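Multicopper oxidase (Uncultured bacterium, PDB 4E9X) probably oxidises substrates at a mononuclear copper site and passes the electrons to a trinuclear copper cluster, where dioxygen is reduced to water. Local coordinates at residues H206-L211 with I273-V278. Sequence-based numbering, arbitrary orientation.
Sequences HGHDML and IEYDGV. With CU (copper (II) ion), chain F.
His208 and Tyr275 meet edge to edge from opposite directions. Their rings lie side by side without overlap, nearly coplanar, with planes at 11°. NE2 of His208 and OH of Tyr275 are 2.7 Å apart in an almost straight hydrogen bond. The other ring nitrogen is also engaged. His208 ND1 donates at 2.8 Å to O of His206, itself a copper ligand, in the carbonyl plane and on a lone pair; this makes His208 a second-shell residue. CG of His208 sits beside its backbone N (chi1 -56°), which helps turn ND1 back to His206 and NE2 out to Tyr275. Gripped at both nitrogens, the imidazole is fixed in its rotation. The Tyr275 hydroxyl is also hydrogen-bonded to Asn245 N. Ile273 adds an apolar touch: its CD1 comes obliquely to His208, 4.1 Å from ND1. Strands 201-205 and 270-275 belong to one sheet of the second cupredoxin-like domain, with 248-253 between them. The contact joins the loop after the first to the end of the second. This loop starts at a ligand of what is probably the trinuclear cluster. His206 NE2 binds copper at 1.9 Å, together with His252 of the same chain and His106 of the second subunit, so the site spans a subunit interface. His206 ND1 is hydrogen-bonded to Asp73 of that subunit, which orients the ring.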
ATOM      1  N   HIS A 206      -7.898  17.586   4.486  1.00  8.04           N
ATOM      2  CA  HIS A 206      -7.581  18.621   5.472  1.00  7.94           C
ATOM      3  C   HIS A 206      -8.873  18.979   6.245  1.00  7.44           C
ATOM      4  O   HIS A 206      -9.989  18.849   5.727  1.00  8.22           O
ATOM      5  CB  HIS A 206      -7.040  19.881   4.795  1.00  8.08           C
ATOM      6  CG  HIS A 206      -5.671  19.742   4.179  1.00  7.72           C
ATOM      7  ND1 HIS A 206      -4.785  20.815   4.242  1.00  9.17           N
ATOM      8  CD2 HIS A 206      -5.014  18.772   3.557  1.00  9.38           C
ATOM      9  CE1 HIS A 206      -3.628  20.462   3.599  1.00 10.48           C
ATOM     10  NE2 HIS A 206      -3.762  19.193   3.196  1.00 10.10           N
ATOM     11  N   GLY A 207      -8.648  19.444   7.466  1.00  7.67           N
ATOM     12  CA  GLY A 207      -9.745  20.036   8.245  1.00  9.12           C
ATOM     13  C   GLY A 207     -10.671  19.067   8.910  1.00  8.41           C
ATOM     14  O   GLY A 207     -11.598  19.494   9.646  1.00  8.93           O
ATOM     15  N   HIS A 208     -10.552  17.755   8.618  1.00  8.37           N
ATOM     16  CA  HIS A 208     -11.557  16.757   8.998  1.00  7.81           C
ATOM     17  C   HIS A 208     -10.893  15.402   9.106  1.00  7.21           C
ATOM     18  O   HIS A 208      -9.976  15.064   8.389  1.00  9.45           O
ATOM     19  CB  HIS A 208     -12.612  16.589   7.871  1.00  9.30           C
ATOM     20  CG  HIS A 208     -13.303  17.872   7.460  1.00  8.55           C
ATOM     21  ND1 HIS A 208     -12.663  18.803   6.658  1.00  8.66           N
ATOM     22  CD2 HIS A 208     -14.534  18.393   7.770  1.00  8.24           C
ATOM     23  CE1 HIS A 208     -13.483  19.842   6.511  1.00  9.15           C
ATOM     24  NE2 HIS A 208     -14.613  19.604   7.153  1.00  8.79           N
ATOM     25  N   ASP A 209     -11.417  14.580  10.028  1.00  7.24           N
ATOM     26  CA  ASP A 209     -11.175  13.141   9.954  1.00  8.35           C
ATOM     27  C   ASP A 209     -12.293  12.474   9.152  1.00  7.87           C
ATOM     28  O   ASP A 209     -13.403  12.970   9.061  1.00  9.85           O
ATOM     29  CB  ASP A 209     -11.124  12.583  11.385  1.00 10.72           C
ATOM     30  CG  ASP A 209      -9.868  13.060  12.078  1.00 11.32           C
ATOM     31  OD1 ASP A 209      -8.769  12.922  11.468  1.00 13.54           O
ATOM     32  OD2 ASP A 209      -9.971  13.557  13.198  1.00 14.88           O
ATOM     33  N   MET A 210     -11.933  11.332   8.580  1.00  7.67           N
ATOM     34  CA  MET A 210     -12.859  10.488   7.876  1.00  6.82           C
ATOM     35  C   MET A 210     -13.155   9.255   8.738  1.00  7.64           C
ATOM     36  O   MET A 210     -12.253   8.615   9.295  1.00  9.95           O
ATOM     37  CB  MET A 210     -12.228   9.971   6.579  1.00  7.63           C
ATOM     38  CG  MET A 210     -12.072  11.112   5.553  1.00  8.33           C
ATOM     39  SD  MET A 210     -11.095  10.613   4.108  1.00  8.46           S
ATOM     40  CE  MET A 210      -9.416  10.732   4.733  1.00  9.62           C
ATOM     41  N   LEU A 211     -14.409   8.876   8.857  1.00  7.08           N
ATOM     42  CA  LEU A 211     -14.777   7.617   9.488  1.00  7.16           C
ATOM     43  C   LEU A 211     -14.883   6.570   8.382  1.00  7.11           C
ATOM     44  O   LEU A 211     -15.784   6.675   7.541  1.00  7.45           O
ATOM     45  CB  LEU A 211     -16.115   7.737  10.221  1.00  8.37           C
ATOM     46  CG  LEU A 211     -16.541   6.431  10.913  1.00  9.60           C
ATOM     47  CD1 LEU A 211     -15.551   6.029  12.019  1.00 11.18           C
ATOM     48  CD2 LEU A 211     -17.950   6.564  11.485  1.00 14.12           C
ATOM     49  N   ILE A 273     -12.576  20.988  -0.294  1.00  7.57           N
ATOM     50  CA  ILE A 273     -13.866  21.028   0.414  1.00  7.56           C
ATOM     51  C   ILE A 273     -14.124  22.497   0.652  1.00  7.99           C
ATOM     52  O   ILE A 273     -13.458  23.114   1.514  1.00  8.77           O
ATOM     53  CB  ILE A 273     -13.810  20.232   1.710  1.00  8.04           C
ATOM     54  CG1 ILE A 273     -13.394  18.754   1.395  1.00 10.67           C
ATOM     55  CG2 ILE A 273     -15.141  20.332   2.404  1.00  9.14           C
ATOM     56  CD1 ILE A 273     -12.941  18.020   2.640  1.00 15.89           C
ATOM     57  N   GLU A 274     -15.064  23.063  -0.105  1.00  8.47           N
ATOM     58  CA  GLU A 274     -15.404  24.488  -0.031  1.00  7.83           C
ATOM     59  C   GLU A 274     -16.697  24.609   0.735  1.00  8.35           C
ATOM     60  O   GLU A 274     -17.746  24.123   0.274  1.00  9.86           O
ATOM     61  CB  GLU A 274     -15.657  25.028  -1.431  1.00  9.67           C
ATOM     62  CG  GLU A 274     -14.387  25.205  -2.306  1.00  9.80           C
ATOM     63  CD  GLU A 274     -14.750  25.790  -3.645  1.00  9.61           C
ATOM     64  OE1 GLU A 274     -15.956  25.923  -3.989  1.00 10.10           O
ATOM     65  OE2 GLU A 274     -13.814  26.084  -4.404  1.00 10.00           O
ATOM     66  N   TYR A 275     -16.661  25.274   1.889  1.00  8.49           N
ATOM     67  CA  TYR A 275     -17.930  25.500   2.591  1.00  8.51           C
ATOM     68  C   TYR A 275     -18.617  26.776   2.082  1.00  8.37           C
ATOM     69  O   TYR A 275     -17.968  27.834   1.881  1.00  9.47           O
ATOM     70  CB  TYR A 275     -17.747  25.644   4.091  1.00  9.20           C
ATOM     71  CG  TYR A 275     -17.488  24.370   4.900  1.00  8.44           C
ATOM     72  CD1 TYR A 275     -16.284  23.643   4.773  1.00  8.93           C
ATOM     73  CD2 TYR A 275     -18.426  23.953   5.811  1.00  9.01           C
ATOM     74  CE1 TYR A 275     -16.099  22.498   5.550  1.00  8.79           C
ATOM     75  CE2 TYR A 275     -18.245  22.860   6.613  1.00  8.66           C
ATOM     76  CZ  TYR A 275     -17.073  22.117   6.472  1.00  8.15           C
ATOM     77  OH  TYR A 275     -16.886  21.046   7.296  1.00  8.73           O
ATOM     78  N   ASP A 276     -19.908  26.641   1.890  1.00  8.94           N
ATOM     79  CA  ASP A 276     -20.693  27.744   1.279  1.00  9.97           C
ATOM     80  C   ASP A 276     -20.531  29.054   2.028  1.00  9.89           C
ATOM     81  O   ASP A 276     -20.579  30.106   1.400  1.00 11.54           O
ATOM     82  CB  ASP A 276     -22.152  27.339   1.332  1.00 12.38           C
ATOM     83  CG  ASP A 276     -22.602  26.311   0.261  1.00 13.16           C
ATOM     84  OD1 ASP A 276     -21.848  26.118  -0.726  1.00 13.58           O
ATOM     85  OD2 ASP A 276     -23.695  25.743   0.387  1.00 15.38           O
ATOM     86  N   GLY A 277     -20.377  28.999   3.349  1.00 10.68           N
ATOM     87  CA  GLY A 277     -20.476  30.273   4.122  1.00 11.85           C
ATOM     88  C   GLY A 277     -19.171  31.038   4.110  1.00 11.02           C
ATOM     89  O   GLY A 277     -19.126  32.151   4.700  1.00 12.53           O
ATOM     90  N   VAL A 278     -18.093  30.479   3.556  1.00 10.85           N
ATOM     91  CA  VAL A 278     -16.783  31.140   3.766  1.00 10.86           C
ATOM     92  C   VAL A 278     -16.568  32.195   2.707  1.00 10.95           C
ATOM     93  O   VAL A 278     -16.616  31.905   1.492  1.00 11.74           O
ATOM     94  CB  VAL A 278     -15.656  30.074   3.728  1.00 12.48           C
ATOM     95  CG1 VAL A 278     -14.299  30.792   3.864  1.00 14.88           C
ATOM     96  CG2 VAL A 278     -15.863  29.040   4.821  1.00 13.68           C
TER
HETATM   97 CU    CU F1403      -2.322  18.582   2.056  0.80 12.83          CU